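Local coordinates for vascular protein tyrosine phosphatase 1 (Rattus norvegicus, PDB 3I36), which probably catalyses the removal of phosphate from phosphotyrosine in proteins, here seen as the cytoplasmic catalytic domain of a receptor-type tyrosine phosphatase, at residues Ile257-Tyr262 and Tyr277-His282; Asn103-Tyr108 and Thr253-Asp258; Val270-Ile275 and Gln298-Ile303. All coordinates share one frame; numbering follows the deposited sequence.

Contact 1: Ile257-Tyr262 and Tyr277-His282; sequences IDRLIY and YDLRMH
The Arg259 guanidinium and the Asp278 carboxylate meet with their planes 83° apart. Asp278 OD2 lies at the end-on edge of the guanidinium, near its plane, while Leu279 CD2 approaches obliquely, 3.5 Å from Arg259 NH1. A third flat group, the His282 ring, turns its ND1 edge to the backbone of Asp278: ND1 donates to Asp278 O at 2.7 Å, almost straight at 176°, with the carbonyl oxygen in the ring plane.

Both terminal nitrogens of Arg259 grip the same oxygen. NH1 lies 2.7 Å from Asp278 OD2, and NH2 is 2.8 Å from Asp278 OD2. They reach its anti side from opposite faces of the carboxylate plane, and both bonds are bent because one acceptor is shared. The backbones stand well apart, Arg259 CA being 10.6 Å from Leu279 CA, so a long arginine suits the place; a bend at chi3 (59°) turns its end to the acid. An alanine here removes both donors and would probably leave the Asp278 carboxylate without its cationic mate.

Ile275 touches the Arg259 side chain, and Pro106 packs against Asp278 and His282. The arrangement is an interhelical salt bridge in the helical part of the phosphatase domain, joining helix 249-267, which runs on from the phosphate-binding loop, to helix 272-280.

Contact 2: Asn103-Tyr108 and Thr253-Asp258; sequences NYMPGY and TFIAID
Met105 and Ile255 cross at about a right angle, each directed at the opposing segment, and their aliphatic parts do the touching. Ile255 CD1 comes up to the first carbons of the methionine chain, 3.9 Å from Met105 CG and 4.0 Å from Met105 CB. The sulfur takes no part, since bends at chi2 and chi3 curl the end of the methionine aside. Ile255 carries CG1 beside its own backbone N (chi1 -70°) and extends chi2 fully, which drives CD1 outward from the helix to the strand. Its other branch, CG2, rests 4.0 Å from Pro106 O, so the two arms of one isoleucine span consecutive residues. A branched, stiff side chain suits the helix here, and a flexible methionine can shape itself to what it meets.

The link is different one turn further along the helix. The carboxylate end of Asp258 comes nearer the loop, and a single water bridges the remaining distance: the water accepts from Tyr108 N at 2.7 Å and donates to Asp258 OD2, also at 2.7 Å. The carboxylate is buried but well provided for, because Arg224 and Arg228 of helix 218-231 form salt bridges with it, an environment likely to favour its charged form. Tyr108, whose ring end leads off from this helix segment, hydrogen-bonds through OH to Glu267.

Leu279 touches both Met105 and Ile255, and Phe114 of the adjoining strand also packs on Ile255. Together they form a buried helix-on-sheet contact of the tyrosine phosphatase fold: strand 102-105, at one border of the mixed sheet, rests against the helix that follows the phosphate-binding loop with its probable nucleophile, Cys244.

Contact 3: Val270-Ile275 and Gln298-Ile303; sequences VDVYGI and QCVLDI
Val270 and Val300 reach toward each other tip to tip, with Val270 CG1 3.6 Å from Val300 CG1. Val300 places that methyl opposite its own backbone N (chi1 174°), so CG1 leans out of helix 290-305 to the incoming residue, while CG2 is left for Val272. Val270 sets CG1 beside its backbone N and puts CG2 in the crowded position between N and the carbonyl carbon (chi1 -48°). Both methyls thereby face Val300, CG2 of Val270 lying 4.1 Å from Val300 CG1. Val272 slides past Val300 in the opposite sense, and its CG2 approaches Val300 CG2 to 4.1 Å. One valine thus spreads its two branches over two others. The beta-branched type fits the place: it is short, stiff and wholly apolar, and both methyls can be used at once.

Between Val270 and Val272 in sequence, Asp271 serves the backbone. As the N-cap of helix 272-280 it accepts from Gly274 N through OD1, 2.8 Å away. The donor stands above the carboxylate plane. A glycine suits this spot, for a beta carbon on Gly274 would fall only 2.4 Å from Asp271 OD2. On the other helix Gln298 NE2 donates to Asp302 OD1 at 2.9 Å, one turn on, and Asp302 OD2 is taken by Thr217.

Phe31 of helix 28-53 touches both Val270 and Val300, while Leu260 reaches Ile275 from helix 249-267. The interface itself is purely aliphatic and buried; the hydrogen bonds of its polar neighbours are made within each segment or to other parts of the chain, such as Thr217. Its hold therefore comes from burial and close fit of methyl groups, and its specificity from shape and not from polar pairing.

Along the chain, residues 103-108 come first, at the end of a border strand, and contact 2 closes a long loop of 144 residues, most of the sheet included, when helix 249-267 returns to them. Contact 1 opens on that same helix, sharing Ile257 and Asp258, and closes a short loop of 14 residues at the end of helix 272-280. Contact 3 opens within that loop and closes beyond it on helix 290-305, so contacts 1 and 3 cross, whereas contacts 2 and 3 follow in series. Helix 249-267 supplies a segment to contacts 1 and 2 and packs against contact 3: Pro106 O lies near Arg259, Leu260 packs on Val272 and Ile257 on Cys299, tying the sheet border to the C-terminal helices.

Contact 1: Ile257-Tyr262 and Tyr277-His282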
loop_
_atom_site.group_PDB
_atom_site.type_symbol
_atom_site.label_atom_id
_atom_site.label_comp_id
_atom_site.label_asym_id
_atom_site.label_seq_id
_atom_site.Cartn_x
_atom_site.Cartn_y
_atom_site.Cartn_z
ATOM N N ILE A 257 -7.424 5.579 -1.476
ATOM C CA ILE A 257 -8.840 5.263 -1.599
ATOM C C ILE A 257 -9.402 4.943 -0.218
ATOM O O ILE A 257 -10.502 5.357 0.151
ATOM C CB ILE A 257 -9.029 4.018 -2.464
ATOM C CG1 ILE A 257 -8.784 4.353 -3.932
ATOM C CG2 ILE A 257 -10.421 3.433 -2.266
ATOM C CD1 ILE A 257 -8.705 3.107 -4.809
ATOM N N ASP A 258 -8.637 4.201 0.557
ATOM C CA ASP A 258 -9.113 3.811 1.881
ATOM C C ASP A 258 -9.343 5.058 2.719
ATOM O O ASP A 258 -10.366 5.205 3.406
ATOM C CB ASP A 258 -8.104 2.894 2.565
ATOM C CG ASP A 258 -8.547 2.489 3.960
ATOM O OD1 ASP A 258 -9.585 1.810 4.087
ATOM O OD2 ASP A 258 -7.852 2.849 4.926
ATOM N N ARG A 259 -8.381 5.962 2.655
ATOM C CA ARG A 259 -8.460 7.189 3.415
ATOM C C ARG A 259 -9.605 8.074 2.949
ATOM O O ARG A 259 -10.313 8.655 3.768
ATOM C CB ARG A 259 -7.132 7.922 3.336
ATOM C CG ARG A 259 -6.030 7.157 4.054
ATOM C CD ARG A 259 -4.699 7.849 3.910
ATOM N NE ARG A 259 -4.728 9.200 4.456
ATOM C CZ ARG A 259 -3.647 9.947 4.654
ATOM N NH1 ARG A 259 -2.446 9.454 4.376
ATOM N NH2 ARG A 259 -3.765 11.179 5.132
ATOM N N LEU A 260 -9.782 8.169 1.634
ATOM C CA LEU A 260 -10.856 8.967 1.067
ATOM C C LEU A 260 -12.204 8.446 1.503
ATOM O O LEU A 260 -13.114 9.220 1.780
ATOM C CB LEU A 260 -10.780 8.930 -0.452
ATOM C CG LEU A 260 -9.683 9.848 -0.963
ATOM C CD1 LEU A 260 -9.342 9.463 -2.383
ATOM C CD2 LEU A 260 -10.164 11.299 -0.853
ATOM N N ILE A 261 -12.351 7.128 1.543
ATOM C CA ILE A 261 -13.643 6.572 1.930
ATOM C C ILE A 261 -13.969 6.953 3.362
ATOM O O ILE A 261 -15.090 7.372 3.664
ATOM C CB ILE A 261 -13.687 5.047 1.749
ATOM C CG1 ILE A 261 -13.627 4.703 0.247
ATOM C CG2 ILE A 261 -14.926 4.467 2.422
ATOM C CD1 ILE A 261 -13.392 3.208 -0.036
ATOM N N TYR A 262 -12.990 6.843 4.253
ATOM C CA TYR A 262 -13.248 7.262 5.628
ATOM C C TYR A 262 -13.645 8.727 5.686
ATOM O O TYR A 262 -14.575 9.100 6.392
ATOM C CB TYR A 262 -12.024 7.071 6.486
ATOM C CG TYR A 262 -11.849 5.671 7.001
ATOM C CD1 TYR A 262 -12.787 5.103 7.852
ATOM C CD2 TYR A 262 -10.724 4.931 6.669
ATOM C CE1 TYR A 262 -12.620 3.825 8.342
ATOM C CE2 TYR A 262 -10.536 3.654 7.160
ATOM C CZ TYR A 262 -11.489 3.102 7.996
ATOM O OH TYR A 262 -11.294 1.837 8.493
ATOM N N TYR A 277 -0.561 14.202 -0.891
ATOM C CA TYR A 277 0.514 15.007 -0.328
ATOM C C TYR A 277 1.113 14.315 0.895
ATOM O O TYR A 277 2.333 14.110 1.003
ATOM C CB TYR A 277 -0.029 16.366 0.073
ATOM C CG TYR A 277 1.051 17.347 0.415
ATOM C CD1 TYR A 277 1.377 18.375 -0.464
ATOM C CD2 TYR A 277 1.743 17.258 1.619
ATOM C CE1 TYR A 277 2.369 19.281 -0.156
ATOM C CE2 TYR A 277 2.739 18.165 1.934
ATOM C CZ TYR A 277 3.042 19.172 1.038
ATOM O OH TYR A 277 4.034 20.071 1.335
ATOM N N ASP A 278 0.240 13.957 1.818
ATOM C CA ASP A 278 0.643 13.230 3.008
ATOM C C ASP A 278 1.386 11.937 2.647
ATOM O O ASP A 278 2.445 11.645 3.192
ATOM C CB ASP A 278 -0.597 12.900 3.824
ATOM C CG ASP A 278 -0.264 12.319 5.169
ATOM O OD1 ASP A 278 0.724 12.756 5.794
ATOM O OD2 ASP A 278 -1.022 11.442 5.603
ATOM N N LEU A 279 0.836 11.164 1.725
ATOM C CA LEU A 279 1.521 9.950 1.296
ATOM C C LEU A 279 2.917 10.265 0.792
ATOM O O LEU A 279 3.878 9.596 1.168
ATOM C CB LEU A 279 0.719 9.206 0.233
ATOM C CG LEU A 279 -0.658 8.734 0.712
ATOM C CD1 LEU A 279 -1.328 7.968 -0.421
ATOM C CD2 LEU A 279 -0.539 7.878 1.968
ATOM N N ARG A 280 3.031 11.289 -0.048
ATOM C CA ARG A 280 4.334 11.671 -0.590
ATOM C C ARG A 280 5.322 12.121 0.483
ATOM O O ARG A 280 6.528 12.001 0.298
ATOM C CB ARG A 280 4.194 12.797 -1.601
ATOM C CG ARG A 280 3.467 12.403 -2.864
ATOM C CD ARG A 280 4.329 11.546 -3.779
ATOM N NE ARG A 280 3.500 11.192 -4.915
ATOM C CZ ARG A 280 3.288 11.989 -5.951
ATOM N NH1 ARG A 280 3.895 13.171 -6.019
ATOM N NH2 ARG A 280 2.465 11.600 -6.924
ATOM N N MET A 281 4.814 12.651 1.585
ATOM C CA MET A 281 5.672 13.031 2.698
ATOM C C MET A 281 6.168 11.799 3.437
ATOM O O MET A 281 6.996 11.904 4.347
ATOM C CB MET A 281 4.930 13.956 3.666
ATOM C CG MET A 281 4.714 15.349 3.126
ATOM S SD MET A 281 6.297 16.136 2.816
ATOM C CE MET A 281 7.028 16.076 4.454
ATOM N N HIS A 282 5.658 10.628 3.066
ATOM C CA HIS A 282 6.055 9.397 3.754
ATOM C C HIS A 282 6.804 8.406 2.882
ATOM O O HIS A 282 7.539 7.564 3.378
ATOM C CB HIS A 282 4.843 8.742 4.399
ATOM C CG HIS A 282 4.352 9.495 5.586
ATOM N ND1 HIS A 282 3.498 10.570 5.483
ATOM C CD2 HIS A 282 4.654 9.375 6.900
ATOM C CE1 HIS A 282 3.266 11.059 6.685
ATOM N NE2 HIS A 282 3.956 10.355 7.562
#

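Contact 2: Asn103-Tyr108 and Thr253-Asp258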
loop_
_atom_site.group_PDB
_atom_site.type_symbol
_atom_site.label_atom_id
_atom_site.label_comp_id
_atom_site.label_asym_id
_atom_site.label_seq_id
_atom_site.Cartn_x
_atom_site.Cartn_y
_atom_site.Cartn_z
ATOM N N ASN A 103 7.715 2.158 4.320
ATOM C CA ASN A 103 7.470 3.317 5.160
ATOM C C ASN A 103 6.105 3.193 5.785
ATOM O O ASN A 103 5.184 2.660 5.167
ATOM C CB ASN A 103 7.467 4.598 4.331
ATOM C CG ASN A 103 8.804 4.881 3.722
ATOM O OD1 ASN A 103 9.669 5.520 4.338
ATOM N ND2 ASN A 103 8.988 4.409 2.511
ATOM N N TYR A 104 5.981 3.720 6.995
ATOM C CA TYR A 104 4.678 3.867 7.611
ATOM C C TYR A 104 3.952 4.940 6.842
ATOM O O TYR A 104 4.499 6.004 6.597
ATOM C CB TYR A 104 4.821 4.313 9.050
ATOM C CG TYR A 104 5.549 3.319 9.891
ATOM C CD1 TYR A 104 4.915 2.172 10.352
ATOM C CD2 TYR A 104 6.877 3.524 10.234
ATOM C CE1 TYR A 104 5.601 1.247 11.137
ATOM C CE2 TYR A 104 7.557 2.625 11.011
ATOM C CZ TYR A 104 6.918 1.490 11.463
ATOM O OH TYR A 104 7.625 0.596 12.232
ATOM N N MET A 105 2.712 4.663 6.476
ATOM C CA MET A 105 1.906 5.643 5.781
ATOM C C MET A 105 0.703 5.908 6.653
ATOM O O MET A 105 0.044 4.970 7.121
ATOM C CB MET A 105 1.462 5.101 4.422
ATOM C CG MET A 105 2.561 4.358 3.696
ATOM S SD MET A 105 3.915 5.439 3.195
ATOM C CE MET A 105 2.893 6.711 2.444
ATOM N N PRO A 106 0.413 7.186 6.885
ATOM C CA PRO A 106 -0.783 7.450 7.669
ATOM C C PRO A 106 -2.021 6.954 6.948
ATOM O O PRO A 106 -2.140 6.949 5.702
ATOM C CB PRO A 106 -0.797 8.982 7.784
ATOM C CG PRO A 106 0.670 9.367 7.582
ATOM C CD PRO A 106 1.128 8.423 6.527
ATOM N N GLY A 107 -2.967 6.530 7.764
ATOM C CA GLY A 107 -4.293 6.290 7.269
ATOM C C GLY A 107 -5.167 7.383 7.830
ATOM O O GLY A 107 -4.698 8.382 8.387
ATOM N N TYR A 108 -6.457 7.184 7.691
ATOM C CA TYR A 108 -7.401 8.141 8.228
ATOM C C TYR A 108 -7.246 8.291 9.744
ATOM O O TYR A 108 -7.332 9.393 10.275
ATOM C CB TYR A 108 -8.810 7.696 7.886
ATOM C CG TYR A 108 -9.841 8.700 8.321
ATOM C CD1 TYR A 108 -10.067 9.839 7.572
ATOM C CD2 TYR A 108 -10.581 8.505 9.473
ATOM C CE1 TYR A 108 -11.005 10.769 7.957
ATOM C CE2 TYR A 108 -11.554 9.430 9.861
ATOM C CZ TYR A 108 -11.746 10.555 9.099
ATOM O OH TYR A 108 -12.683 11.487 9.467
ATOM N N THR A 253 -2.389 4.365 -4.337
ATOM C CA THR A 253 -3.761 4.511 -4.785
ATOM C C THR A 253 -4.699 3.803 -3.815
ATOM O O THR A 253 -5.690 4.368 -3.371
ATOM C CB THR A 253 -3.923 3.971 -6.216
ATOM O OG1 THR A 253 -3.038 4.692 -7.077
ATOM C CG2 THR A 253 -5.352 4.148 -6.716
ATOM N N PHE A 254 -4.363 2.576 -3.461
ATOM C CA PHE A 254 -5.195 1.832 -2.543
ATOM C C PHE A 254 -5.284 2.552 -1.193
ATOM O O PHE A 254 -6.365 2.713 -0.616
ATOM C CB PHE A 254 -4.629 0.445 -2.338
ATOM C CG PHE A 254 -5.367 -0.337 -1.302
ATOM C CD1 PHE A 254 -6.494 -1.059 -1.651
ATOM C CD2 PHE A 254 -4.969 -0.311 0.012
ATOM C CE1 PHE A 254 -7.196 -1.765 -0.713
ATOM C CE2 PHE A 254 -5.675 -1.016 0.970
ATOM C CZ PHE A 254 -6.793 -1.752 0.592
ATOM N N ILE A 255 -4.142 2.986 -0.682
ATOM C CA ILE A 255 -4.149 3.641 0.616
ATOM C C ILE A 255 -4.980 4.912 0.552
ATOM O O ILE A 255 -5.798 5.198 1.444
ATOM C CB ILE A 255 -2.738 3.966 1.086
ATOM C CG1 ILE A 255 -2.005 2.668 1.448
ATOM C CG2 ILE A 255 -2.797 4.930 2.290
ATOM C CD1 ILE A 255 -0.568 2.899 1.828
ATOM N N ALA A 256 -4.802 5.667 -0.524
ATOM C CA ALA A 256 -5.554 6.912 -0.671
ATOM C C ALA A 256 -7.043 6.619 -0.741
ATOM O O ALA A 256 -7.845 7.318 -0.135
ATOM C CB ALA A 256 -5.102 7.674 -1.917
ATOM N N ILE A 257 -7.424 5.579 -1.476
ATOM C CA ILE A 257 -8.840 5.263 -1.599
ATOM C C ILE A 257 -9.402 4.943 -0.218
ATOM O O ILE A 257 -10.502 5.357 0.151
ATOM C CB ILE A 257 -9.029 4.018 -2.464
ATOM C CG1 ILE A 257 -8.784 4.353 -3.932
ATOM C CG2 ILE A 257 -10.421 3.433 -2.266
ATOM C CD1 ILE A 257 -8.705 3.107 -4.809
ATOM N N ASP A 258 -8.637 4.201 0.557
ATOM C CA ASP A 258 -9.113 3.811 1.881
ATOM C C ASP A 258 -9.343 5.058 2.719
ATOM O O ASP A 258 -10.366 5.205 3.406
ATOM C CB ASP A 258 -8.104 2.894 2.565
ATOM C CG ASP A 258 -8.547 2.489 3.960
ATOM O OD1 ASP A 258 -9.585 1.810 4.087
ATOM O OD2 ASP A 258 -7.852 2.849 4.926
HETATM O O HOH W 1 -7.222 4.927 6.458
#

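Contact 3: Val270-Ile275 and Gln298-Ile303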
loop_
_atom_site.group_PDB
_atom_site.type_symbol
_atom_site.label_atom_id
_atom_site.label_comp_id
_atom_site.label_asym_id
_atom_site.label_seq_id
_atom_site.Cartn_x
_atom_site.Cartn_y
_atom_site.Cartn_z
ATOM N N VAL A 270 -13.762 15.524 0.822
ATOM C CA VAL A 270 -12.616 14.786 0.361
ATOM C C VAL A 270 -11.483 15.749 0.153
ATOM O O VAL A 270 -11.671 16.928 -0.142
ATOM C CB VAL A 270 -12.891 13.968 -0.926
ATOM C CG1 VAL A 270 -14.181 13.158 -0.786
ATOM C CG2 VAL A 270 -12.958 14.856 -2.126
ATOM N N ASP A 271 -10.290 15.226 0.323
ATOM C CA ASP A 271 -9.112 15.994 0.030
ATOM C C ASP A 271 -8.107 15.000 -0.514
ATOM O O ASP A 271 -7.242 14.496 0.203
ATOM C CB ASP A 271 -8.586 16.688 1.278
ATOM C CG ASP A 271 -7.492 17.684 0.955
ATOM O OD1 ASP A 271 -7.085 17.758 -0.230
ATOM O OD2 ASP A 271 -7.051 18.386 1.877
ATOM N N VAL A 272 -8.243 14.714 -1.799
ATOM C CA VAL A 272 -7.385 13.741 -2.433
ATOM C C VAL A 272 -5.988 14.330 -2.435
ATOM O O VAL A 272 -5.010 13.649 -2.165
ATOM C CB VAL A 272 -7.833 13.500 -3.870
ATOM C CG1 VAL A 272 -6.869 12.535 -4.581
ATOM C CG2 VAL A 272 -9.268 12.963 -3.883
ATOM N N TYR A 273 -5.916 15.613 -2.762
ATOM C CA TYR A 273 -4.642 16.296 -2.823
ATOM C C TYR A 273 -3.930 16.168 -1.477
ATOM O O TYR A 273 -2.764 15.811 -1.421
ATOM C CB TYR A 273 -4.845 17.759 -3.182
ATOM C CG TYR A 273 -3.541 18.503 -3.323
ATOM C CD1 TYR A 273 -2.912 18.605 -4.555
ATOM C CD2 TYR A 273 -2.938 19.090 -2.225
ATOM C CE1 TYR A 273 -1.722 19.275 -4.691
ATOM C CE2 TYR A 273 -1.744 19.769 -2.347
ATOM C CZ TYR A 273 -1.143 19.855 -3.583
ATOM O OH TYR A 273 0.044 20.528 -3.713
ATOM N N GLY A 274 -4.650 16.457 -0.401
ATOM C CA GLY A 274 -4.090 16.412 0.941
ATOM C C GLY A 274 -3.643 15.015 1.314
ATOM O O GLY A 274 -2.612 14.823 1.962
ATOM N N ILE A 275 -4.412 14.026 0.890
ATOM C CA ILE A 275 -4.033 12.656 1.158
ATOM C C ILE A 275 -2.761 12.306 0.409
ATOM O O ILE A 275 -1.814 11.800 0.998
ATOM C CB ILE A 275 -5.151 11.685 0.773
ATOM C CG1 ILE A 275 -6.296 11.834 1.776
ATOM C CG2 ILE A 275 -4.638 10.240 0.784
ATOM C CD1 ILE A 275 -7.608 11.239 1.284
ATOM N N GLN A 298 -11.863 9.468 -9.604
ATOM C CA GLN A 298 -12.964 8.659 -10.127
ATOM C C GLN A 298 -13.588 7.823 -9.009
ATOM O O GLN A 298 -14.816 7.682 -8.913
ATOM C CB GLN A 298 -12.482 7.738 -11.247
ATOM C CG GLN A 298 -13.638 7.044 -11.974
ATOM C CD GLN A 298 -14.518 8.041 -12.695
ATOM O OE1 GLN A 298 -14.035 8.792 -13.544
ATOM N NE2 GLN A 298 -15.813 8.060 -12.361
ATOM N N CYS A 299 -12.732 7.260 -8.165
ATOM C CA CYS A 299 -13.195 6.487 -7.022
ATOM C C CYS A 299 -14.127 7.320 -6.161
ATOM O O CYS A 299 -15.235 6.895 -5.847
ATOM C CB CYS A 299 -12.010 5.982 -6.197
ATOM S SG CYS A 299 -11.170 4.618 -6.971
ATOM N N VAL A 300 -13.675 8.513 -5.795
ATOM C CA VAL A 300 -14.486 9.419 -5.005
ATOM C C VAL A 300 -15.809 9.692 -5.689
ATOM O O VAL A 300 -16.860 9.660 -5.055
ATOM C CB VAL A 300 -13.769 10.760 -4.751
ATOM C CG1 VAL A 300 -14.702 11.730 -4.049
ATOM C CG2 VAL A 300 -12.511 10.533 -3.930
ATOM N N LEU A 301 -15.760 9.966 -6.988
ATOM C CA LEU A 301 -16.978 10.287 -7.720
ATOM C C LEU A 301 -17.939 9.112 -7.671
ATOM O O LEU A 301 -19.138 9.271 -7.414
ATOM C CB LEU A 301 -16.650 10.649 -9.169
ATOM C CG LEU A 301 -17.820 11.148 -10.006
ATOM C CD1 LEU A 301 -18.301 12.478 -9.458
ATOM C CD2 LEU A 301 -17.407 11.265 -11.483
ATOM N N ASP A 302 -17.405 7.924 -7.911
ATOM C CA ASP A 302 -18.225 6.723 -7.942
ATOM C C ASP A 302 -18.826 6.417 -6.572
ATOM O O ASP A 302 -19.978 5.999 -6.471
ATOM C CB ASP A 302 -17.406 5.541 -8.452
ATOM C CG ASP A 302 -16.992 5.714 -9.902
ATOM O OD1 ASP A 302 -17.523 6.632 -10.557
ATOM O OD2 ASP A 302 -16.149 4.937 -10.386
ATOM N N ILE A 303 -18.043 6.635 -5.523
ATOM C CA ILE A 303 -18.508 6.401 -4.166
ATOM C C ILE A 303 -19.640 7.353 -3.833
ATOM O O ILE A 303 -20.682 6.950 -3.324
ATOM C CB ILE A 303 -17.364 6.596 -3.163
ATOM C CG1 ILE A 303 -16.342 5.479 -3.339
ATOM C CG2 ILE A 303 -17.904 6.654 -1.735
ATOM C CD1 ILE A 303 -15.053 5.704 -2.620
#